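Local coordinates for protein malate oxidoreductase (Thermotoga maritima, PDB 1VL6) that probably catalyses the NAD-dependent oxidative decarboxylation of malate to pyruvate and carbon dioxide, as malic enzymes do, at residues A[68-73]-A[108-113]; A[130-135]-A[157-162]. All coordinates share one frame; numbering follows the deposited sequence.

Contact 1. Residues A[68-73]-A[108-113]; sequences RWNTVA and DIDAFP
From Thr71 to Ala73 the chain runs parallel to Asp110–Phe112, the short strand axes 4.6 Å apart and inclined by 24°, and the backbone bonding starts at Asn70, one residue before the strand: Asp110 N to Asn70 O, then Val72 N to Asp110 O; the shortest is Phe112 N to Val72 O, 2.8 Å. Just ahead of the strands, the Asn70 amide takes up the pairing. A nearly trans first torsion (chi1 -170°) swings it across, and Asn70 ND2 meets Asp108 O at 3.0 Å. ND2 lies in the plane of the Asp108 carbonyl, Asp108 O in the plane of the Asn70 amide; the N-H points nearly straight at the oxygen (165°). ND2 is also hydrogen-bonded to Glu33 of a third subunit. With an alanine here, Asp108 O and that glutamate would probably both lose an N-H donor at a subunit boundary. Strands 71-76 and 110-115 belong to a beta-alpha-beta unit, with helix 89-107 as the crossover, in the N-terminal domain of the malic enzyme family. On one face of the sheet, Val72 CG2 meets Ile109 CG2 at 3.8 Å, the two branched chains crossing at an angle, both also packed against Met334 of helix 330-340. On the other, Thr71 CG2 touches the Phe112 ring edge in one of its two modelled conformers. Asp110 lies on this face too; its OD1 forms a salt bridge with Lys104 and a hydrogen bond with Thr28 of a second subunit.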
loop_
_atom_site.group_PDB
_atom_site.type_symbol
_atom_site.label_atom_id
_atom_site.label_comp_id
_atom_site.label_asym_id
_atom_site.label_seq_id
_atom_site.Cartn_x
_atom_site.Cartn_y
_atom_site.Cartn_z
ATOM N N ARG A 68 -4.449 13.133 -11.226
ATOM C CA ARG A 68 -4.540 13.095 -12.682
ATOM C C ARG A 68 -3.175 13.024 -13.367
ATOM O O ARG A 68 -3.066 12.468 -14.447
ATOM C CB ARG A 68 -5.298 14.317 -13.173
ATOM C CG ARG A 68 -5.572 14.316 -14.626
ATOM C CD ARG A 68 -6.876 14.933 -14.971
ATOM N NE ARG A 68 -7.110 14.999 -16.401
ATOM C CZ ARG A 68 -6.863 16.043 -17.158
ATOM N NH1 ARG A 68 -6.360 17.150 -16.636
ATOM N NH2 ARG A 68 -7.133 15.982 -18.459
ATOM N N TRP A 69 -2.153 13.584 -12.726
ATOM C CA TRP A 69 -0.796 13.628 -13.266
ATOM C C TRP A 69 -0.200 12.243 -13.481
ATOM O O TRP A 69 0.803 12.077 -14.188
ATOM C CB TRP A 69 0.130 14.444 -12.351
ATOM C CG TRP A 69 0.384 13.779 -11.070
ATOM C CD1 TRP A 69 -0.409 13.824 -9.963
ATOM C CD2 TRP A 69 1.498 12.925 -10.734
ATOM N NE1 TRP A 69 0.131 13.043 -8.972
ATOM C CE2 TRP A 69 1.305 12.489 -9.416
ATOM C CE3 TRP A 69 2.626 12.473 -11.430
ATOM C CZ2 TRP A 69 2.180 11.619 -8.782
ATOM C CZ3 TRP A 69 3.499 11.634 -10.807
ATOM C CH2 TRP A 69 3.275 11.210 -9.491
ATOM N N ASN A 70 -0.821 11.247 -12.864
ATOM C CA ASN A 70 -0.282 9.910 -12.861
ATOM C C ASN A 70 -1.345 8.832 -13.005
ATOM O O ASN A 70 -1.084 7.695 -12.636
ATOM C CB ASN A 70 0.519 9.740 -11.572
ATOM C CG ASN A 70 1.331 8.473 -11.544
ATOM O OD1 ASN A 70 2.124 8.191 -12.439
ATOM N ND2 ASN A 70 1.116 7.681 -10.504
ATOM N N THR A 71 -2.527 9.150 -13.533
ATOM C CA THR A 71 -3.540 8.103 -13.765
ATOM C C THR A 71 -3.795 7.868 -15.229
ATOM O O THR A 71 -3.739 8.763 -16.036
ATOM C CB THR A 71 -4.883 8.378 -13.054
ATOM O OG1 THR A 71 -5.505 9.554 -13.577
ATOM C CG2 THR A 71 -4.665 8.688 -11.589
ATOM N N VAL A 72 -4.060 6.637 -15.573
ATOM C CA VAL A 72 -4.184 6.231 -16.958
ATOM C C VAL A 72 -5.402 5.278 -17.047
ATOM O O VAL A 72 -5.590 4.415 -16.188
ATOM C CB VAL A 72 -2.847 5.607 -17.428
ATOM C CG1 VAL A 72 -3.017 4.649 -18.647
ATOM C CG2 VAL A 72 -1.844 6.726 -17.714
ATOM N N ALA A 73 -6.262 5.491 -18.049
ATOM C CA ALA A 73 -7.369 4.586 -18.276
ATOM C C ALA A 73 -6.911 3.512 -19.235
ATOM O O ALA A 73 -6.308 3.817 -20.237
ATOM C CB ALA A 73 -8.527 5.334 -18.850
ATOM N N ASP A 108 5.092 2.856 -12.168
ATOM C CA ASP A 108 4.473 3.440 -10.976
ATOM C C ASP A 108 3.273 4.283 -11.362
ATOM O O ASP A 108 2.894 5.238 -10.681
ATOM C CB ASP A 108 5.497 4.164 -10.095
ATOM C CG ASP A 108 4.958 4.472 -8.688
ATOM O OD1 ASP A 108 4.044 3.763 -8.212
ATOM O OD2 ASP A 108 5.358 5.421 -7.973
ATOM N N ILE A 109 2.644 3.898 -12.460
ATOM C CA ILE A 109 1.466 4.620 -12.954
ATOM C C ILE A 109 0.237 3.992 -12.353
ATOM O O ILE A 109 0.134 2.765 -12.286
ATOM C CB ILE A 109 1.402 4.554 -14.473
ATOM C CG1 ILE A 109 2.422 5.514 -15.050
ATOM C CG2 ILE A 109 0.020 4.876 -14.988
ATOM C CD1 ILE A 109 2.452 5.450 -16.544
ATOM N N ASP A 110 -0.685 4.838 -11.908
ATOM C CA ASP A 110 -1.930 4.376 -11.362
ATOM C C ASP A 110 -2.886 4.158 -12.528
ATOM O O ASP A 110 -3.493 5.087 -13.045
ATOM C CB ASP A 110 -2.467 5.417 -10.392
ATOM C CG ASP A 110 -1.678 5.490 -9.111
ATOM O OD1 ASP A 110 -1.029 4.505 -8.682
ATOM O OD2 ASP A 110 -1.673 6.510 -8.433
ATOM N N ALA A 111 -3.020 2.931 -12.969
ATOM C CA ALA A 111 -3.846 2.650 -14.115
ATOM C C ALA A 111 -5.163 1.985 -13.690
ATOM O O ALA A 111 -5.174 1.183 -12.791
ATOM C CB ALA A 111 -3.063 1.768 -15.076
ATOM N N PHE A 112 -6.264 2.359 -14.346
ATOM C CA PHE A 112 -7.616 1.856 -14.031
ATOM C C PHE A 112 -8.191 1.187 -15.296
ATOM O O PHE A 112 -8.065 1.723 -16.387
ATOM C CB PHE A 112 -8.537 2.999 -13.520
ATOM C CG PHE A 112 -7.995 3.698 -12.296
ATOM C CD1 PHE A 112 -7.022 4.687 -12.418
ATOM C CD2 PHE A 112 -8.404 3.316 -11.019
ATOM C CE1 PHE A 112 -6.467 5.296 -11.294
ATOM C CE2 PHE A 112 -7.866 3.927 -9.883
ATOM C CZ PHE A 112 -6.895 4.922 -10.025
ATOM N N PRO A 113 -8.752 -0.012 -15.166
ATOM C CA PRO A 113 -9.404 -0.645 -16.287
ATOM C C PRO A 113 -10.753 -0.065 -16.563
ATOM O O PRO A 113 -11.568 0.030 -15.650
ATOM C CB PRO A 113 -9.586 -2.091 -15.846
ATOM C CG PRO A 113 -8.873 -2.214 -14.584
ATOM C CD PRO A 113 -8.707 -0.897 -13.987
#

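Contact 2. Residues A[130-135]-A[157-162]; sequences SLEPSF and EEMNIP
Two connections at one end of the parallel sheet of the N-terminal domain meet here: the turn of 3-10 helix between helix 121-130 and strand 137-140, and the exit from helix 147-158 toward strand 163-165. Glu132 bridges them. Turned away from its own backbone nitrogen (chi1 -171°), its side chain stays extended, which carries the carboxylate across to the amide of Asn160. Glu132 OE2 accepts a hydrogen bond from Asn160 N at 3.1 Å, met from above the carboxylate plane, while OE1 takes a weak, longer share of the same hydrogen at 3.4 Å from Asn160 N. Met159, here selenomethionine, runs past the glutamate in the opposite direction; its bent end brings CE to 3.6 Å from Glu132 CB, so the methyl packs against the aliphatic base of the acid. Two residues on, Ile161 CG1 lies 4.1 Å from Glu132 CG, and CD1 of the same isoleucine comes within 3.6 Å of Phe135 O. Met159 and Ile161 both rest on Ile138 of strand 137-140, whereas Phe135 packs against Thr71 and Ala73 of strand 71-76 and Ile114 of strand 110-115, its ring meeting Phe112 of a second subunit.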
loop_
_atom_site.group_PDB
_atom_site.type_symbol
_atom_site.label_atom_id
_atom_site.label_comp_id
_atom_site.label_asym_id
_atom_site.label_seq_id
_atom_site.Cartn_x
_atom_site.Cartn_y
_atom_site.Cartn_z
ATOM N N SER A 130 -15.155 11.720 -23.306
ATOM C CA SER A 130 -15.874 12.207 -22.154
ATOM C C SER A 130 -15.108 11.966 -20.870
ATOM O O SER A 130 -15.394 12.614 -19.869
ATOM C CB SER A 130 -17.245 11.542 -22.051
ATOM O OG SER A 130 -17.184 10.198 -21.592
ATOM N N LEU A 131 -14.137 11.050 -20.906
ATOM C CA LEU A 131 -13.358 10.691 -19.744
ATOM C C LEU A 131 -12.149 11.553 -19.569
ATOM O O LEU A 131 -11.471 11.420 -18.565
ATOM C CB LEU A 131 -12.885 9.233 -19.837
ATOM C CG LEU A 131 -13.957 8.146 -19.997
ATOM C CD1 LEU A 131 -13.295 6.818 -20.142
ATOM C CD2 LEU A 131 -14.983 8.122 -18.843
ATOM N N GLU A 132 -11.889 12.471 -20.495
ATOM C CA GLU A 132 -10.653 13.235 -20.431
ATOM C C GLU A 132 -10.353 13.904 -19.086
ATOM O O GLU A 132 -9.197 13.904 -18.674
ATOM C CB GLU A 132 -10.590 14.289 -21.523
ATOM C CG GLU A 132 -9.207 14.938 -21.593
ATOM C CD GLU A 132 -8.947 15.713 -22.842
ATOM O OE1 GLU A 132 -9.603 15.446 -23.865
ATOM O OE2 GLU A 132 -8.059 16.576 -22.782
ATOM N N PRO A 133 -11.346 14.491 -18.411
ATOM C CA PRO A 133 -11.087 15.151 -17.138
ATOM C C PRO A 133 -10.610 14.234 -16.045
ATOM O O PRO A 133 -10.037 14.699 -15.065
ATOM C CB PRO A 133 -12.464 15.758 -16.752
ATOM C CG PRO A 133 -13.196 15.841 -18.004
ATOM C CD PRO A 133 -12.770 14.622 -18.776
ATOM N N SER A 134 -10.845 12.937 -16.201
ATOM C CA SER A 134 -10.548 11.979 -15.130
ATOM C C SER A 134 -9.179 11.302 -15.226
ATOM O O SER A 134 -8.771 10.589 -14.285
ATOM C CB SER A 134 -11.674 10.931 -15.082
ATOM O OG SER A 134 -12.933 11.590 -14.897
ATOM N N PHE A 135 -8.462 11.538 -16.331
ATOM C CA PHE A 135 -7.182 10.856 -16.572
ATOM C C PHE A 135 -6.114 11.741 -17.134
ATOM O O PHE A 135 -6.390 12.727 -17.790
ATOM C CB PHE A 135 -7.387 9.690 -17.514
ATOM C CG PHE A 135 -8.342 8.678 -16.986
ATOM C CD1 PHE A 135 -7.950 7.796 -16.028
ATOM C CD2 PHE A 135 -9.661 8.651 -17.424
ATOM C CE1 PHE A 135 -8.853 6.881 -15.533
ATOM C CE2 PHE A 135 -10.552 7.751 -16.934
ATOM C CZ PHE A 135 -10.154 6.880 -15.969
ATOM N N GLU A 157 -6.065 12.876 -32.073
ATOM C CA GLU A 157 -6.267 14.194 -32.691
ATOM C C GLU A 157 -7.115 15.111 -31.810
ATOM O O GLU A 157 -6.838 16.311 -31.707
ATOM C CB GLU A 157 -6.994 14.073 -34.013
ATOM C CG GLU A 157 -6.140 14.084 -35.280
ATOM C CD GLU A 157 -6.877 13.544 -36.555
ATOM O OE1 GLU A 157 -8.176 13.492 -36.601
ATOM O OE2 GLU A 157 -6.131 13.140 -37.517
ATOM N N GLU A 158 -8.156 14.549 -31.190
ATOM C CA GLU A 158 -9.176 15.343 -30.521
ATOM C C GLU A 158 -8.995 15.511 -29.013
ATOM O O GLU A 158 -9.624 16.374 -28.405
ATOM C CB GLU A 158 -10.550 14.765 -30.822
ATOM C CG GLU A 158 -10.920 14.859 -32.290
ATOM C CD GLU A 158 -12.193 14.126 -32.656
ATOM O OE1 GLU A 158 -13.028 13.875 -31.766
ATOM O OE2 GLU A 158 -12.346 13.807 -33.861
HETATM N N MSE A 159 -8.179 14.679 -28.385
HETATM C CA MSE A 159 -7.985 14.796 -26.944
HETATM C C MSE A 159 -6.696 15.523 -26.643
HETATM O O MSE A 159 -5.837 15.661 -27.479
HETATM C CB MSE A 159 -7.994 13.422 -26.273
HETATM C CG MSE A 159 -9.340 12.660 -26.429
HETATM SE SE MSE A 159 -9.365 10.932 -25.483
HETATM C CE MSE A 159 -9.452 11.703 -23.731
ATOM N N ASN A 160 -6.601 16.030 -25.433
ATOM C CA ASN A 160 -5.434 16.780 -25.003
ATOM C C ASN A 160 -4.701 16.088 -23.908
ATOM O O ASN A 160 -4.090 16.729 -23.101
ATOM C CB ASN A 160 -5.865 18.138 -24.491
ATOM C CG ASN A 160 -6.165 19.081 -25.602
ATOM O OD1 ASN A 160 -7.312 19.468 -25.804
ATOM N ND2 ASN A 160 -5.150 19.417 -26.375
ATOM N N ILE A 161 -4.872 14.786 -23.839
ATOM C CA ILE A 161 -4.025 13.945 -23.071
ATOM C C ILE A 161 -3.557 12.902 -24.062
ATOM O O ILE A 161 -4.228 12.695 -25.054
ATOM C CB ILE A 161 -4.766 13.284 -21.910
ATOM C CG1 ILE A 161 -6.039 12.525 -22.370
ATOM C CG2 ILE A 161 -5.099 14.274 -20.924
ATOM C CD1 ILE A 161 -6.729 11.689 -21.242
ATOM N N PRO A 162 -2.400 12.296 -23.846
ATOM C CA PRO A 162 -1.876 11.352 -24.802
ATOM C C PRO A 162 -2.781 10.128 -24.879
ATOM O O PRO A 162 -3.428 9.763 -23.876
ATOM C CB PRO A 162 -0.478 10.986 -24.227
ATOM C CG PRO A 162 -0.580 11.256 -22.763
ATOM C CD PRO A 162 -1.481 12.492 -22.715
#

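Following the chain from the N terminus, contact 1 closes first, when the chain, after helix 89-107, returns as strand 110-115 to lie beside strand 71-76. Contact 2 opens only afterwards: helix 121-130 leads into its first segment, and the chain passes through strand 137-140 and helix 147-158 before the second. The two loops are therefore in series, neither nested nor crossed, with centres about 13 Å apart. Arg68 joins them, its NH2 probably hydrogen-bonded to Glu132 O at 2.9 Å. Contact 1 pairs an outer strand with its neighbour; contact 2 ties together the connections leading into the other two strands of the sheet. Both also touch the second subunit.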